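Local coordinates for outer membrane protein SusF (Bacteroides thetaiotaomicron, PDB 4FE9) that binds starch at the surface of the bacterial cell, through its carbohydrate-binding modules, before the glycan is carried into the periplasm for degradation, at residues S81-E84 / D85-K89; Y300-A303 / N304-V307; S336-G340 / N341-G345; Y459-F462 / G463-T466. One frame throughout, in Å; residues are numbered along the deposited sequence.

Interaction 1 (S81-E84 / D85-K89)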
loop_
_atom_site.group_PDB
_atom_site.type_symbol
_atom_site.label_atom_id
_atom_site.label_comp_id
_atom_site.label_asym_id
_atom_site.label_seq_id
_atom_site.Cartn_x
_atom_site.Cartn_y
_atom_site.Cartn_z
ATOM N N SER A 81 -20.524 -31.930 -0.319
ATOM C CA SER A 81 -21.507 -32.954 -0.567
ATOM C C SER A 81 -22.587 -32.872 0.511
ATOM O O SER A 81 -22.417 -32.173 1.497
ATOM C CB SER A 81 -20.841 -34.337 -0.560
ATOM O OG SER A 81 -20.436 -34.677 0.759
ATOM N N MET A 82 -23.728 -33.503 0.270
ATOM C CA MET A 82 -24.851 -33.407 1.199
ATOM C C MET A 82 -25.416 -34.807 1.434
ATOM O O MET A 82 -25.541 -35.559 0.508
ATOM C CB MET A 82 -25.925 -32.458 0.621
ATOM C CG MET A 82 -27.229 -32.434 1.403
ATOM S SD MET A 82 -28.592 -31.547 0.544
ATOM C CE MET A 82 -29.224 -32.878 -0.542
ATOM N N THR A 83 -25.530 -35.232 2.693
ATOM C CA THR A 83 -25.864 -36.636 2.959
ATOM C C THR A 83 -27.378 -36.844 2.812
ATOM O O THR A 83 -28.132 -35.866 2.676
ATOM C CB THR A 83 -25.465 -37.052 4.339
ATOM O OG1 THR A 83 -26.294 -36.377 5.300
ATOM C CG2 THR A 83 -23.981 -36.730 4.603
ATOM N N GLU A 84 -27.833 -38.080 3.017
ATOM C CA GLU A 84 -29.262 -38.395 2.878
ATOM C C GLU A 84 -30.077 -37.675 3.936
ATOM O O GLU A 84 -31.221 -37.307 3.700
ATOM C CB GLU A 84 -29.499 -39.897 2.978
ATOM C CG GLU A 84 -29.363 -40.622 1.631
ATOM C CD GLU A 84 -29.874 -42.070 1.676
ATOM O OE1 GLU A 84 -29.341 -42.912 0.910
ATOM O OE2 GLU A 84 -30.827 -42.353 2.462
ATOM N N ASP A 85 -29.436 -37.397 5.067
ATOM C CA ASP A 85 -30.047 -36.673 6.160
ATOM C C ASP A 85 -29.812 -35.154 6.075
ATOM O O ASP A 85 -30.049 -34.428 7.038
ATOM C CB ASP A 85 -29.509 -37.198 7.490
ATOM C CG ASP A 85 -30.617 -37.550 8.454
ATOM O OD1 ASP A 85 -31.224 -36.604 9.044
ATOM O OD2 ASP A 85 -31.021 -38.742 8.463
ATOM N N HIS A 86 -29.364 -34.690 4.916
ATOM C CA HIS A 86 -29.217 -33.254 4.662
ATOM C C HIS A 86 -28.195 -32.608 5.608
ATOM O O HIS A 86 -28.298 -31.433 5.937
ATOM C CB HIS A 86 -30.586 -32.540 4.719
ATOM C CG HIS A 86 -31.570 -33.047 3.707
ATOM N ND1 HIS A 86 -32.631 -33.858 4.047
ATOM C CD2 HIS A 86 -31.581 -32.962 2.350
ATOM C CE1 HIS A 86 -33.280 -34.215 2.951
ATOM N NE2 HIS A 86 -32.644 -33.715 1.906
ATOM N N VAL A 87 -27.113 -33.331 5.859
ATOM C CA VAL A 87 -25.907 -32.747 6.437
ATOM C C VAL A 87 -24.896 -32.396 5.350
ATOM O O VAL A 87 -24.745 -33.130 4.393
ATOM C CB VAL A 87 -25.251 -33.717 7.477
ATOM C CG1 VAL A 87 -24.030 -33.085 8.088
ATOM C CG2 VAL A 87 -26.250 -34.079 8.543
ATOM N N PHE A 88 -24.348 -31.188 5.430
ATOM C CA PHE A 88 -23.396 -30.667 4.443
ATOM C C PHE A 88 -21.963 -30.929 4.864
ATOM O O PHE A 88 -21.560 -30.626 6.011
ATOM C CB PHE A 88 -23.630 -29.165 4.224
ATOM C CG PHE A 88 -24.993 -28.852 3.698
ATOM C CD1 PHE A 88 -25.219 -28.813 2.313
ATOM C CD2 PHE A 88 -26.092 -28.867 4.543
ATOM C CE1 PHE A 88 -26.514 -28.685 1.804
ATOM C CE2 PHE A 88 -27.392 -28.726 4.041
ATOM C CZ PHE A 88 -27.598 -28.646 2.670
ATOM N N LYS A 89 -21.226 -31.606 3.990
ATOM C CA LYS A 89 -19.838 -32.031 4.274
ATOM C C LYS A 89 -18.865 -31.349 3.318
ATOM O O LYS A 89 -19.165 -31.189 2.111
ATOM C CB LYS A 89 -19.716 -33.536 4.096
ATOM C CG LYS A 89 -20.446 -34.367 5.119
ATOM C CD LYS A 89 -19.858 -35.764 5.142
ATOM C CE LYS A 89 -20.874 -36.771 5.619
ATOM N NZ LYS A 89 -20.231 -37.979 6.217
#
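Met82 reaches across the hairpin to Phe88 and His86, lying beside both and pointing the same way. Its CB starts 4.0 Å from Phe88 CE1. CG, set anti to the backbone N (chi1 172°), then passes over one face of the Phe88 ring, offset toward the rim, in a CH-pi contact. Met82 SD follows at 3.7 Å from Phe88 CZ, oblique to that ring but in the plane of the His86 ring at its edge, a Met-aromatic contact with both. The bend at chi3 (84°) brings Met82 CE to 3.7 Å from His86 CD2. Ile65 and Val67 of strand 64-72 pack on the same methionine. The setting is a beta hairpin of the N-terminal domain: Ser81 and Lys89 form its antiparallel hydrogen-bonded pair, and a type I turn from Thr83 to His86 closes it, with His86 N bonded to Thr83 O. Thr83 also grips the returning chain with its side chain, Thr83 OG1 accepting from Val87 N at 3.2 Å and, weakly, from Asp85 N. Thr83 N donates to Val87 O at 2.8 Å. The methyl Thr83 CG2 meets the lysine chain crossing it at about a right angle, tight at 3.3 Å from Lys89 CE.

Interaction 2 (Y300-A303 / N304-V307). With EDO (1,2-ethanediol), chain J.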
loop_
_atom_site.group_PDB
_atom_site.type_symbol
_atom_site.label_atom_id
_atom_site.label_comp_id
_atom_site.label_asym_id
_atom_site.label_seq_id
_atom_site.Cartn_x
_atom_site.Cartn_y
_atom_site.Cartn_z
ATOM N N TYR A 300 -0.917 26.639 -7.371
ATOM C CA TYR A 300 -2.240 27.259 -7.238
ATOM C C TYR A 300 -3.228 26.466 -7.976
ATOM O O TYR A 300 -3.063 26.237 -9.164
ATOM C CB TYR A 300 -2.261 28.700 -7.755
ATOM C CG TYR A 300 -3.573 29.398 -7.419
ATOM C CD1 TYR A 300 -3.894 29.705 -6.082
ATOM C CD2 TYR A 300 -4.561 29.523 -8.361
ATOM C CE1 TYR A 300 -5.134 30.215 -5.731
ATOM C CE2 TYR A 300 -5.828 30.023 -8.014
ATOM C CZ TYR A 300 -6.100 30.352 -6.690
ATOM O OH TYR A 300 -7.337 30.865 -6.327
ATOM N N PHE A 301 -4.318 26.084 -7.303
ATOM C CA PHE A 301 -5.447 25.457 -8.029
ATOM C C PHE A 301 -6.734 26.287 -7.876
ATOM O O PHE A 301 -7.083 26.712 -6.767
ATOM C CB PHE A 301 -5.678 24.022 -7.565
ATOM C CG PHE A 301 -4.493 23.115 -7.768
ATOM C CD1 PHE A 301 -4.301 22.444 -8.983
ATOM C CD2 PHE A 301 -3.594 22.906 -6.751
ATOM C CE1 PHE A 301 -3.201 21.564 -9.161
ATOM C CE2 PHE A 301 -2.498 22.024 -6.917
ATOM C CZ PHE A 301 -2.332 21.343 -8.117
ATOM N N ALA A 302 -7.288 26.671 -9.007
ATOM C CA ALA A 302 -8.693 27.125 -9.112
ATOM C C ALA A 302 -9.666 25.987 -8.785
ATOM O O ALA A 302 -9.271 24.814 -8.702
ATOM C CB ALA A 302 -8.955 27.631 -10.501
ATOM N N ALA A 303 -10.954 26.307 -8.707
ATOM C CA ALA A 303 -11.967 25.269 -8.566
ATOM C C ALA A 303 -12.246 24.672 -9.929
ATOM O O ALA A 303 -12.160 25.369 -10.921
ATOM C CB ALA A 303 -13.239 25.845 -7.935
ATOM N N ASN A 304 -12.226 23.335 -9.991
ATOM C CA ASN A 304 -12.479 22.602 -11.245
ATOM C C ASN A 304 -11.302 22.480 -12.204
ATOM O O ASN A 304 -11.452 21.973 -13.316
ATOM C CB ASN A 304 -13.694 23.176 -11.978
ATOM C CG ASN A 304 -14.980 23.088 -11.148
ATOM O OD1 ASN A 304 -14.994 22.547 -10.030
ATOM N ND2 ASN A 304 -16.037 23.684 -11.658
ATOM N N ASP A 305 -10.143 22.979 -11.797
ATOM C CA ASP A 305 -8.886 22.615 -12.469
ATOM C C ASP A 305 -8.726 21.085 -12.490
ATOM O O ASP A 305 -8.978 20.428 -11.499
ATOM C CB ASP A 305 -7.700 23.256 -11.735
ATOM C CG ASP A 305 -7.496 24.754 -12.118
ATOM O OD1 ASP A 305 -7.988 25.166 -13.217
ATOM O OD2 ASP A 305 -6.823 25.505 -11.326
ATOM N N GLN A 306 -8.355 20.533 -13.640
ATOM C CA GLN A 306 -7.960 19.112 -13.709
ATOM C C GLN A 306 -6.477 18.989 -13.978
ATOM O O GLN A 306 -5.931 19.766 -14.736
ATOM C CB GLN A 306 -8.744 18.391 -14.802
ATOM C CG GLN A 306 -10.248 18.291 -14.485
ATOM C CD GLN A 306 -11.060 17.793 -15.647
ATOM O OE1 GLN A 306 -10.787 16.732 -16.204
ATOM N NE2 GLN A 306 -12.113 18.510 -15.969
ATOM N N VAL A 307 -5.834 18.014 -13.345
ATOM C CA VAL A 307 -4.399 17.772 -13.559
ATOM C C VAL A 307 -4.058 16.302 -13.749
ATOM O O VAL A 307 -4.769 15.416 -13.251
ATOM C CB VAL A 307 -3.553 18.325 -12.389
ATOM C CG1 VAL A 307 -3.668 19.870 -12.310
ATOM C CG2 VAL A 307 -3.950 17.688 -11.105
HETATM C C1 EDO J . -12.533 28.514 -9.277
HETATM O O1 EDO J . -11.741 29.106 -8.218
HETATM C C2 EDO J . -12.029 29.006 -10.629
HETATM O O2 EDO J . -12.542 28.199 -11.694
#
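This is a local turn contact in the second carbohydrate-binding module, where the chain leaves strand 294-301 and enters strand 306-310: Asp305 folds its carboxylate back onto Ala302 while Phe301 meets Val307 beneath. The turn is type II, running from Ala302 to Asp305. CG of Asp305 lies anti to its own carbonyl carbon (chi1 -80°), which carries Asp305 OD2 back to Ala302 N at 2.6 Å. That bond is weak because it is bent, with an N-H...O angle of 130°. Asp305 OD2 also lies 3.1 Å from Ala302 CB. On the buried side, Val307 CG1 comes in the plane of the Phe301 ring to its edge, 3.6 Å from Phe301 CE1, the two side chains crossing at about a right angle. Phe365 and Met265 continue that core around the phenylalanine. An alanine in place of Asp305 would take away the carboxylate and is likely to leave Ala302 N without this acceptor, the turn losing its side-chain tie. A single bent bond from Ala302 N to the carboxylate probably ties the turn only loosely, whereas the edge contact of Phe301 with Val307 belongs to the buried apolar core and does not depend on that bond's direction.

Interaction 3 (S336-G340 / N341-G345). With GLC (alpha-D-glucopyranose), chain C.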
loop_
_atom_site.group_PDB
_atom_site.type_symbol
_atom_site.label_atom_id
_atom_site.label_comp_id
_atom_site.label_asym_id
_atom_site.label_seq_id
_atom_site.Cartn_x
_atom_site.Cartn_y
_atom_site.Cartn_z
ATOM N N SER A 336 -11.587 14.977 -6.667
ATOM C CA SER A 336 -12.356 13.869 -7.200
ATOM C C SER A 336 -11.814 13.358 -8.518
ATOM O O SER A 336 -10.949 13.987 -9.148
ATOM C CB SER A 336 -13.841 14.278 -7.369
ATOM O OG SER A 336 -13.997 15.189 -8.457
ATOM N N ASP A 337 -12.434 12.285 -9.000
ATOM C CA ASP A 337 -12.024 11.634 -10.220
ATOM C C ASP A 337 -12.888 12.153 -11.343
ATOM O O ASP A 337 -14.098 12.266 -11.198
ATOM C CB ASP A 337 -12.205 10.117 -10.062
ATOM C CG ASP A 337 -11.846 9.339 -11.311
ATOM O OD1 ASP A 337 -11.426 9.947 -12.331
ATOM O OD2 ASP A 337 -11.987 8.096 -11.268
ATOM N N GLU A 338 -12.265 12.534 -12.439
ATOM C CA GLU A 338 -13.000 13.046 -13.561
ATOM C C GLU A 338 -12.468 12.452 -14.853
ATOM O O GLU A 338 -11.526 12.981 -15.445
ATOM C CB GLU A 338 -12.924 14.577 -13.583
ATOM C CG GLU A 338 -13.658 15.225 -14.730
ATOM C CD GLU A 338 -15.152 15.382 -14.456
ATOM O OE1 GLU A 338 -15.580 15.147 -13.292
ATOM O OE2 GLU A 338 -15.900 15.706 -15.411
ATOM N N GLY A 339 -12.991 11.275 -15.215
ATOM C CA GLY A 339 -12.456 10.486 -16.326
ATOM C C GLY A 339 -10.979 10.129 -16.150
ATOM O O GLY A 339 -10.220 10.101 -17.121
ATOM N N GLY A 340 -10.565 9.893 -14.904
ATOM C CA GLY A 340 -9.184 9.475 -14.618
ATOM C C GLY A 340 -8.246 10.655 -14.410
ATOM O O GLY A 340 -7.110 10.479 -13.974
ATOM N N ASN A 341 -8.721 11.859 -14.746
ATOM C CA ASN A 341 -8.059 13.092 -14.345
ATOM C C ASN A 341 -8.261 13.308 -12.886
ATOM O O ASN A 341 -9.305 12.945 -12.345
ATOM C CB ASN A 341 -8.658 14.283 -15.083
ATOM C CG ASN A 341 -8.347 14.283 -16.551
ATOM O OD1 ASN A 341 -7.528 13.503 -17.030
ATOM N ND2 ASN A 341 -8.919 15.240 -17.265
ATOM N N LEU A 342 -7.323 14.009 -12.251
ATOM C CA LEU A 342 -7.537 14.485 -10.911
ATOM C C LEU A 342 -8.121 15.900 -10.903
ATOM O O LEU A 342 -7.509 16.854 -11.438
ATOM C CB LEU A 342 -6.250 14.440 -10.103
ATOM C CG LEU A 342 -6.385 14.934 -8.672
ATOM C CD1 LEU A 342 -7.276 14.024 -7.869
ATOM C CD2 LEU A 342 -5.039 15.090 -8.000
ATOM N N LYS A 343 -9.299 16.035 -10.300
ATOM C CA LYS A 343 -10.022 17.304 -10.298
ATOM C C LYS A 343 -9.959 17.942 -8.927
ATOM O O LYS A 343 -10.196 17.291 -7.909
ATOM C CB LYS A 343 -11.486 17.104 -10.732
ATOM C CG LYS A 343 -12.407 18.328 -10.461
ATOM C CD LYS A 343 -13.616 18.330 -11.404
ATOM C CE LYS A 343 -14.864 18.863 -10.703
ATOM N NZ LYS A 343 -16.126 18.412 -11.403
ATOM N N VAL A 344 -9.541 19.194 -8.891
ATOM C CA VAL A 344 -9.471 19.895 -7.652
ATOM C C VAL A 344 -10.735 20.762 -7.529
ATOM O O VAL A 344 -11.110 21.444 -8.484
ATOM C CB VAL A 344 -8.209 20.808 -7.594
ATOM C CG1 VAL A 344 -8.122 21.482 -6.251
ATOM C CG2 VAL A 344 -6.943 19.979 -7.868
ATOM N N GLY A 345 -11.427 20.647 -6.403
ATOM C CA GLY A 345 -12.755 21.269 -6.273
ATOM C C GLY A 345 -12.749 22.620 -5.563
ATOM O O GLY A 345 -13.577 23.500 -5.870
HETATM C C1 GLC C . -5.483 14.644 -21.502
HETATM C C2 GLC C . -6.635 14.728 -20.526
HETATM C C3 GLC C . -7.976 14.838 -21.271
HETATM C C4 GLC C . -7.960 15.994 -22.249
HETATM C C5 GLC C . -6.787 15.784 -23.202
HETATM C C6 GLC C . -6.652 16.947 -24.177
HETATM O O2 GLC C . -6.638 13.509 -19.798
HETATM O O3 GLC C . -9.040 15.010 -20.333
HETATM O O4 GLC C . -9.199 16.002 -22.979
HETATM O O5 GLC C . -5.567 15.704 -22.467
HETATM O O6 GLC C . -5.746 16.561 -25.209
#
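Glu338 and Lys343 lean over the same face of a two-stranded beta hairpin, at the edge of the eight-stranded sheet of the second carbohydrate-binding module. Strands 336-338 and 341-343 are joined by a type I' turn from Glu338 to Asn341, with Gly339 and Gly340 at its corners, both at positive phi. The strand ends are bonded in pairs: Ser336 N to Lys343 O and Lys343 N to Ser336 O, then Glu338 N to Asn341 O and Asn341 N to Glu338 O. The two charged chains cross obliquely. Glu338 is bent at chi2 (83°), which turns its carboxylate along the hairpin toward the lysine, whose chain is itself bent at chi3; Glu338 OE1 and Lys343 NZ end 3.8 Å apart, a long salt bridge. Beside the root of the lysine, Ser336 OG sits 3.9 Å from Lys343 CB. Asp337, from the other face, turns its carboxylate over the turn: Asp337 OD1 uses its syn lone pair to accept from Gly340 N at 2.7 Å, an Asx motif that ties down the glycine corner. Asn341 shares the face of Glu338 and Lys343 but leads the other way, to the starch pocket that it lines with Trp272, Lys308, Trp315 and Asp318. Gln306 OE1 takes a bond from its ND2, which probably fixes the rotation of the amide and presents both its ends to one glucose. There, Asn341 OD1 accepts from O2 of the sugar at 2.9 Å, while Asn341 ND2 donates to O3 of the same ring at 3.1 Å, with an N-H...O angle of 152°.

Interaction 4 (Y459-F462 / G463-T466)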
loop_
_atom_site.group_PDB
_atom_site.type_symbol
_atom_site.label_atom_id
_atom_site.label_comp_id
_atom_site.label_asym_id
_atom_site.label_seq_id
_atom_site.Cartn_x
_atom_site.Cartn_y
_atom_site.Cartn_z
ATOM N N TYR A 459 10.468 36.910 0.562
ATOM C CA TYR A 459 9.300 36.931 -0.333
ATOM C C TYR A 459 9.411 35.867 -1.421
ATOM O O TYR A 459 10.324 35.914 -2.243
ATOM C CB TYR A 459 9.127 38.328 -0.994
ATOM C CG TYR A 459 8.949 39.469 -0.004
ATOM C CD1 TYR A 459 7.733 40.145 0.109
ATOM C CD2 TYR A 459 9.980 39.843 0.839
ATOM C CE1 TYR A 459 7.546 41.115 1.077
ATOM C CE2 TYR A 459 9.815 40.828 1.781
ATOM C CZ TYR A 459 8.606 41.479 1.881
ATOM O OH TYR A 459 8.470 42.468 2.801
ATOM N N LEU A 460 8.385 35.016 -1.537
ATOM C CA LEU A 460 8.411 33.922 -2.511
ATOM C C LEU A 460 7.261 34.000 -3.475
ATOM O O LEU A 460 6.093 33.940 -3.073
ATOM C CB LEU A 460 8.371 32.562 -1.804
ATOM C CG LEU A 460 9.382 32.321 -0.691
ATOM C CD1 LEU A 460 8.936 31.178 0.191
ATOM C CD2 LEU A 460 10.741 32.038 -1.290
ATOM N N ASN A 461 7.577 33.996 -4.753
ATOM C CA ASN A 461 6.577 33.785 -5.758
ATOM C C ASN A 461 6.709 32.410 -6.379
ATOM O O ASN A 461 7.488 32.212 -7.302
ATOM C CB ASN A 461 6.687 34.859 -6.838
ATOM C CG ASN A 461 5.525 34.833 -7.798
ATOM O OD1 ASN A 461 5.002 33.766 -8.135
ATOM N ND2 ASN A 461 5.188 35.996 -8.338
ATOM N N PHE A 462 5.912 31.465 -5.899
ATOM C CA PHE A 462 6.023 30.099 -6.368
ATOM C C PHE A 462 5.534 29.951 -7.765
ATOM O O PHE A 462 5.986 29.075 -8.488
ATOM C CB PHE A 462 5.281 29.145 -5.457
ATOM C CG PHE A 462 5.984 28.865 -4.194
ATOM C CD1 PHE A 462 7.075 28.012 -4.172
ATOM C CD2 PHE A 462 5.497 29.355 -2.999
ATOM C CE1 PHE A 462 7.727 27.735 -2.984
ATOM C CE2 PHE A 462 6.113 29.053 -1.800
ATOM C CZ PHE A 462 7.228 28.224 -1.786
ATOM N N GLY A 463 4.639 30.843 -8.182
ATOM C CA GLY A 463 4.159 30.836 -9.571
ATOM C C GLY A 463 5.277 31.203 -10.522
ATOM O O GLY A 463 5.383 30.664 -11.619
ATOM N N ASN A 464 6.105 32.150 -10.091
ATOM C CA ASN A 464 7.209 32.654 -10.906
ATOM C C ASN A 464 8.467 31.804 -10.738
ATOM O O ASN A 464 9.212 31.585 -11.694
ATOM C CB ASN A 464 7.531 34.084 -10.504
ATOM C CG ASN A 464 7.008 35.068 -11.467
ATOM O OD1 ASN A 464 7.614 36.119 -11.686
ATOM N ND2 ASN A 464 5.870 34.748 -12.085
ATOM N N GLY A 465 8.709 31.367 -9.506
ATOM C CA GLY A 465 9.958 30.715 -9.155
ATOM C C GLY A 465 10.985 31.738 -8.736
ATOM O O GLY A 465 12.190 31.514 -8.874
ATOM N N THR A 466 10.510 32.889 -8.274
ATOM C CA THR A 466 11.397 33.988 -7.946
ATOM C C THR A 466 11.220 34.288 -6.523
ATOM O O THR A 466 10.248 33.865 -5.929
ATOM C CB THR A 466 11.053 35.265 -8.745
ATOM O OG1 THR A 466 9.781 35.772 -8.307
ATOM C CG2 THR A 466 11.015 34.970 -10.245
#
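The chain leaves strand 458-461 through a tight loop and returns so that Asn461 and Thr466 form an antiparallel hydrogen-bonded pair, Asn461 N donating to Thr466 O at 2.9 Å. In the other direction Asn461 O takes two well-formed bonds, from Gly465 N at 2.7 Å and from Thr466 N at 3.2 Å, the first nearly along the C=O axis. The asparagine's side chain grips the loop as well. With CG anti to the backbone N (chi1 -170°), the amide swings over the turn and Asn461 OD1 accepts from Asn464 N at 2.8 Å, the donor standing well above the amide plane. The Asn464 amide stacks on it, the planes only 20° apart, and Asn464 CB lies 3.5 Å from Asn461 CG. On the same face Thr466 OG1 rests 3.5 Å from Asn461 CB. An alanine at Asn461 would probably leave Asn464 N with only its weak bond to the backbone O of that residue, and the Asn464 amide without its stacking partner. Phe462 turns to the opposite side, edge-to-face with Phe401. Gly465, at phi 88°, has a backbone that would jam a CB against the preceding carbonyl oxygen. Gly465 and Thr466 together facing Asn461 make a G1 beta bulge, here joining the last two strands of the third carbohydrate-binding module.

The four contacts follow one another along the chain, each a tight local turn; in interactions 1, 3 and 4 the two arms pair, whereas the arms of interaction 2 are not adjacent in their sheet. Interaction 1 stands alone in the N-terminal domain, its centre 53 Å from that of interaction 3 and 76 Å from that of interaction 4. Interactions 2 and 3 belong to one sheet of the second carbohydrate-binding module, where strands 306-310 and 341-343 are neighbours, and their centres are only 9 Å apart. They touch directly, Asn304 N lying 2.7 Å from Val344 O in a probable hydrogen bond. Interaction 4 lies in the third module, its nearest atoms about 7 Å from interaction 2. The set thus samples three domains, with bound glucose at interaction 3.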